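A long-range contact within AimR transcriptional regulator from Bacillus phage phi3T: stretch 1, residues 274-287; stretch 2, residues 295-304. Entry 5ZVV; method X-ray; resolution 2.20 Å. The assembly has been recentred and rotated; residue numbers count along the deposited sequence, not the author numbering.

Stretch 1, residues 274-287: SNIWKKENQWVNYN
Stretch 2, residues 295-304: QLRAFYYINQ

Which polar interactions hold the two stretches together? The strongest is donated by Asn303, whose ND2 reaches the backbone O of Asn275 at 2.9 Å with an N-H...O angle of 133°. Asn275 replies with its own amide: its ND2 donates a weak hydrogen bond to Leu296 O, 3.2 Å away at 121°, an oxygen that already accepts from Tyr300 N (2.9 Å) within the helix. Water 1 closes a bridge between the two asparagines, donating to Asn275 OD1 at 2.5 Å and accepting from Asn303 ND2 at 2.7 Å. Water 2 makes a second bridge, donating to Asn285 O (3.0 Å) and accepting from Arg297 NH1 (3.1 Å).

What backbone presents these groups? Stretch 2 is helical from a start earlier in the chain, with phi/psi near -60/-45 over most of its length and regular i to i+4 bonds such as Asn303 N to Phe299 O at 2.9 Å. Stretch 1 enters as the end of another helix. Lys278 then leaves helical geometry with positive phi (50/49), and Lys279 N bonds Ser274 O at 2.8 Å; from there an irregular, partly extended segment runs to Asn287. Two points set the register: Asn275 CA lies 5.9 Å from Tyr300 CA, and Val284 CA lies 5.8 Å from Arg297 CA. Thus, as stretch 1 advances, its partners step back along the helix.

How does Asn275 fit against the helix? Its CA-to-CB bond points toward stretch 2, and with chi1 m (-75°) and chi2 -19° the side chain enters a hole formed by Leu296, Phe299, Tyr300 and Asn303. Its CB lies over one face of the Phe299 ring, 3.6 Å from the ring centroid and 18° off the normal, a CH-pi contact; Phe299 has chi1 t (-164°) and chi2 -1°. Ile276, m at both chi angles, meets the edge of this ring, CD1 to Phe299 CE2 at 3.8 Å. Within stretch 1, Asn281 ND2 donates to Asn275 OD1 at 2.8 Å, tying the loop back to the inserted side chain.

What packs around Tyr300 and Arg297? Tyr300, chi1 t (172°) and chi2 77°, offers a ring face to Val284, chi1 t (179°), whose CG2 lies 3.6 Å from the ring centroid, 16° off the normal. This second CH-pi contact seats the loop on the helix, and Val284 CG1 also touches Arg297 CG at 4.0 Å. Arg297 is fully extended, all chi angles near 180°. Its NE and NH2 both donate to Tyr301 OH, at 3.0 and 2.9 Å, holding the guanidinium in place while Tyr286 CD1 lies over one of its faces, 3.7 Å from Arg297 NE. Tyr286, chi1 m (-65°) and chi2 -84°, extends its OH to 3.5 Å from Tyr300 CE2. Altogether the contact buries 592 Å², both sides summed.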

# COMPACT_ATOMS: atom_id res chain seq x y z
N SER A 274 -18.98 -27.58 0.45
CA SER A 274 -19.91 -28.57 0.98
C SER A 274 -20.01 -28.49 2.50
O SER A 274 -21.07 -28.77 3.06
CB SER A 274 -19.52 -29.97 0.53
OG SER A 274 -18.24 -30.34 1.02
N ASN A 275 -18.92 -28.11 3.17
CA ASN A 275 -19.00 -27.83 4.60
C ASN A 275 -19.91 -26.65 4.88
O ASN A 275 -20.71 -26.67 5.82
CB ASN A 275 -17.61 -27.56 5.17
CG ASN A 275 -16.79 -28.81 5.32
OD1 ASN A 275 -17.32 -29.92 5.35
ND2 ASN A 275 -15.48 -28.65 5.44
N ILE A 276 -19.81 -25.59 4.06
CA ILE A 276 -20.64 -24.41 4.24
C ILE A 276 -22.12 -24.77 4.09
O ILE A 276 -22.96 -24.37 4.91
CB ILE A 276 -20.23 -23.31 3.23
CG1 ILE A 276 -18.95 -22.63 3.69
CG2 ILE A 276 -21.35 -22.28 3.06
CD1 ILE A 276 -19.08 -21.94 5.01
N TRP A 277 -22.45 -25.52 3.05
CA TRP A 277 -23.84 -25.85 2.78
C TRP A 277 -24.28 -27.17 3.40
O TRP A 277 -25.42 -27.60 3.18
CB TRP A 277 -24.09 -25.87 1.27
CG TRP A 277 -23.94 -24.51 0.66
CD1 TRP A 277 -22.78 -23.91 0.28
CD2 TRP A 277 -24.99 -23.59 0.36
NE1 TRP A 277 -23.04 -22.67 -0.24
CE2 TRP A 277 -24.39 -22.44 -0.20
CE3 TRP A 277 -26.38 -23.61 0.52
CZ2 TRP A 277 -25.13 -21.33 -0.61
CZ3 TRP A 277 -27.12 -22.51 0.11
CH2 TRP A 277 -26.49 -21.39 -0.44
N LYS A 278 -23.41 -27.81 4.18
CA LYS A 278 -23.68 -29.11 4.80
C LYS A 278 -24.20 -30.11 3.77
O LYS A 278 -25.22 -30.77 3.96
CB LYS A 278 -24.64 -28.95 5.98
CG LYS A 278 -24.07 -28.04 7.06
CD LYS A 278 -24.96 -27.91 8.28
CE LYS A 278 -24.41 -26.86 9.24
NZ LYS A 278 -25.25 -26.68 10.45
N LYS A 279 -23.48 -30.19 2.66
CA LYS A 279 -23.74 -31.16 1.61
C LYS A 279 -22.73 -32.31 1.69
O LYS A 279 -21.76 -32.26 2.45
CB LYS A 279 -23.67 -30.49 0.23
CG LYS A 279 -24.63 -29.32 0.08
CD LYS A 279 -26.07 -29.78 0.04
CE LYS A 279 -27.03 -28.61 0.08
NZ LYS A 279 -28.44 -29.05 -0.04
N GLU A 280 -22.98 -33.34 0.89
CA GLU A 280 -22.11 -34.51 0.88
C GLU A 280 -20.69 -34.11 0.49
O GLU A 280 -20.45 -33.59 -0.60
CB GLU A 280 -22.66 -35.56 -0.08
CG GLU A 280 -21.86 -36.85 -0.12
CD GLU A 280 -22.56 -37.93 -0.93
OE1 GLU A 280 -23.78 -38.12 -0.76
OE2 GLU A 280 -21.88 -38.60 -1.75
N ASN A 281 -19.74 -34.35 1.40
CA ASN A 281 -18.36 -33.90 1.26
C ASN A 281 -17.49 -35.10 0.88
O ASN A 281 -17.23 -35.97 1.72
CB ASN A 281 -17.87 -33.25 2.55
CG ASN A 281 -16.57 -32.48 2.36
OD1 ASN A 281 -15.82 -32.72 1.42
ND2 ASN A 281 -16.32 -31.54 3.26
N GLN A 282 -17.05 -35.13 -0.37
CA GLN A 282 -16.13 -36.16 -0.84
C GLN A 282 -14.68 -35.69 -0.87
O GLN A 282 -13.81 -36.47 -1.26
CB GLN A 282 -16.52 -36.62 -2.25
CG GLN A 282 -17.96 -37.07 -2.39
CD GLN A 282 -18.31 -37.35 -3.84
OE1 GLN A 282 -17.69 -36.82 -4.75
NE2 GLN A 282 -19.32 -38.19 -4.04
N TRP A 283 -14.41 -34.46 -0.45
CA TRP A 283 -13.12 -33.82 -0.71
C TRP A 283 -12.34 -33.51 0.56
O TRP A 283 -11.41 -32.70 0.53
CB TRP A 283 -13.33 -32.55 -1.54
CG TRP A 283 -14.11 -32.81 -2.78
CD1 TRP A 283 -13.63 -33.23 -3.98
CD2 TRP A 283 -15.53 -32.69 -2.94
NE1 TRP A 283 -14.65 -33.37 -4.89
CE2 TRP A 283 -15.83 -33.04 -4.27
CE3 TRP A 283 -16.57 -32.31 -2.09
CZ2 TRP A 283 -17.13 -33.03 -4.77
CZ3 TRP A 283 -17.86 -32.29 -2.59
CH2 TRP A 283 -18.13 -32.65 -3.92
N VAL A 284 -12.70 -34.14 1.68
CA VAL A 284 -11.92 -33.99 2.90
C VAL A 284 -10.51 -34.53 2.66
O VAL A 284 -10.34 -35.67 2.22
CB VAL A 284 -12.59 -34.71 4.07
CG1 VAL A 284 -11.77 -34.55 5.34
CG2 VAL A 284 -14.00 -34.18 4.28
N ASN A 285 -9.51 -33.70 2.94
CA ASN A 285 -8.12 -34.10 2.76
C ASN A 285 -7.62 -34.72 4.06
O ASN A 285 -7.46 -34.02 5.07
CB ASN A 285 -7.26 -32.89 2.36
CG ASN A 285 -5.90 -33.29 1.82
OD1 ASN A 285 -5.29 -34.27 2.27
ND2 ASN A 285 -5.41 -32.53 0.85
N TYR A 286 -7.39 -36.03 4.04
CA TYR A 286 -6.89 -36.76 5.20
C TYR A 286 -5.38 -36.95 5.17
O TYR A 286 -4.82 -37.49 6.13
CB TYR A 286 -7.57 -38.13 5.28
CG TYR A 286 -9.06 -38.07 5.54
CD1 TYR A 286 -9.56 -37.94 6.83
CD2 TYR A 286 -9.98 -38.14 4.49
CE1 TYR A 286 -10.92 -37.89 7.07
CE2 TYR A 286 -11.34 -38.09 4.72
CZ TYR A 286 -11.81 -37.96 6.02
OH TYR A 286 -13.17 -37.90 6.27
N ASN A 287 -4.70 -36.53 4.10
CA ASN A 287 -3.28 -36.78 3.94
C ASN A 287 -2.51 -35.48 3.80
O ASN A 287 -1.75 -35.30 2.84
CB ASN A 287 -3.04 -37.67 2.72
CG ASN A 287 -3.86 -38.94 2.78
OD1 ASN A 287 -5.08 -38.90 2.64
ND2 ASN A 287 -3.19 -40.07 2.99
N GLN A 295 -7.64 -27.03 8.40
CA GLN A 295 -8.80 -26.24 8.80
C GLN A 295 -10.08 -26.79 8.19
O GLN A 295 -11.10 -26.88 8.87
CB GLN A 295 -8.62 -24.78 8.38
CG GLN A 295 -7.66 -23.97 9.22
CD GLN A 295 -7.74 -22.50 8.90
OE1 GLN A 295 -8.44 -22.10 7.97
NE2 GLN A 295 -7.02 -21.68 9.67
N LEU A 296 -10.04 -27.15 6.91
CA LEU A 296 -11.22 -27.70 6.25
C LEU A 296 -11.62 -29.04 6.85
O LEU A 296 -12.81 -29.32 7.01
CB LEU A 296 -10.96 -27.83 4.75
CG LEU A 296 -10.83 -26.48 4.05
CD1 LEU A 296 -10.50 -26.64 2.58
CD2 LEU A 296 -12.11 -25.69 4.24
N ARG A 297 -10.63 -29.87 7.20
CA ARG A 297 -10.93 -31.15 7.83
C ARG A 297 -11.57 -30.94 9.21
O ARG A 297 -12.51 -31.66 9.57
CB ARG A 297 -9.65 -31.98 7.94
CG ARG A 297 -9.82 -33.33 8.60
CD ARG A 297 -8.50 -34.08 8.64
NE ARG A 297 -8.62 -35.36 9.33
CZ ARG A 297 -7.60 -36.18 9.56
NH1 ARG A 297 -6.38 -35.86 9.16
NH2 ARG A 297 -7.81 -37.33 10.20
N ALA A 298 -11.07 -29.97 9.98
CA ALA A 298 -11.68 -29.67 11.26
C ALA A 298 -13.09 -29.13 11.08
O ALA A 298 -13.99 -29.44 11.87
CB ALA A 298 -10.82 -28.68 12.04
N PHE A 299 -13.31 -28.32 10.04
CA PHE A 299 -14.65 -27.86 9.70
C PHE A 299 -15.58 -29.05 9.47
O PHE A 299 -16.68 -29.12 10.05
CB PHE A 299 -14.56 -26.98 8.45
CG PHE A 299 -15.78 -26.13 8.18
CD1 PHE A 299 -16.89 -26.18 9.01
CD2 PHE A 299 -15.81 -25.29 7.08
CE1 PHE A 299 -18.01 -25.39 8.75
CE2 PHE A 299 -16.92 -24.50 6.82
CZ PHE A 299 -18.02 -24.55 7.65
N TYR A 300 -15.15 -30.00 8.64
CA TYR A 300 -15.94 -31.20 8.37
C TYR A 300 -16.24 -31.97 9.66
O TYR A 300 -17.38 -32.40 9.88
CB TYR A 300 -15.20 -32.08 7.37
CG TYR A 300 -15.81 -33.45 7.14
CD1 TYR A 300 -16.94 -33.61 6.36
CD2 TYR A 300 -15.22 -34.59 7.69
CE1 TYR A 300 -17.49 -34.85 6.14
CE2 TYR A 300 -15.76 -35.84 7.48
CZ TYR A 300 -16.90 -35.97 6.70
OH TYR A 300 -17.44 -37.21 6.49
N TYR A 301 -15.23 -32.14 10.52
CA TYR A 301 -15.46 -32.80 11.80
C TYR A 301 -16.50 -32.06 12.63
O TYR A 301 -17.38 -32.68 13.23
CB TYR A 301 -14.14 -32.91 12.57
CG TYR A 301 -13.22 -34.00 12.08
CD1 TYR A 301 -13.71 -35.07 11.33
CD2 TYR A 301 -11.87 -33.97 12.37
CE1 TYR A 301 -12.87 -36.07 10.89
CE2 TYR A 301 -11.02 -34.97 11.94
CZ TYR A 301 -11.52 -36.02 11.19
OH TYR A 301 -10.67 -37.01 10.76
N ILE A 302 -16.41 -30.72 12.67
CA ILE A 302 -17.38 -29.92 13.42
C ILE A 302 -18.79 -30.18 12.90
O ILE A 302 -19.73 -30.35 13.68
CB ILE A 302 -17.02 -28.43 13.33
CG1 ILE A 302 -15.75 -28.12 14.12
CG2 ILE A 302 -18.18 -27.57 13.82
CD1 ILE A 302 -15.18 -26.75 13.83
N ASN A 303 -18.95 -30.20 11.58
CA ASN A 303 -20.27 -30.46 11.02
C ASN A 303 -20.77 -31.86 11.39
O ASN A 303 -21.95 -32.04 11.68
CB ASN A 303 -20.25 -30.28 9.50
CG ASN A 303 -20.24 -28.82 9.09
OD1 ASN A 303 -20.55 -27.95 9.90
ND2 ASN A 303 -19.90 -28.56 7.84
N GLN A 304 -19.87 -32.85 11.39
CA GLN A 304 -20.28 -34.21 11.72
C GLN A 304 -20.33 -34.47 13.23
O GLN A 304 -20.62 -35.60 13.63
CB GLN A 304 -19.36 -35.22 11.05
CG GLN A 304 -19.59 -35.36 9.56
CD GLN A 304 -19.41 -36.79 9.07
OE1 GLN A 304 -18.31 -37.34 9.13
NE2 GLN A 304 -20.50 -37.40 8.61
O HOH W 1 -19.50 -30.76 6.32
O HOH W 2 -5.20 -34.01 7.01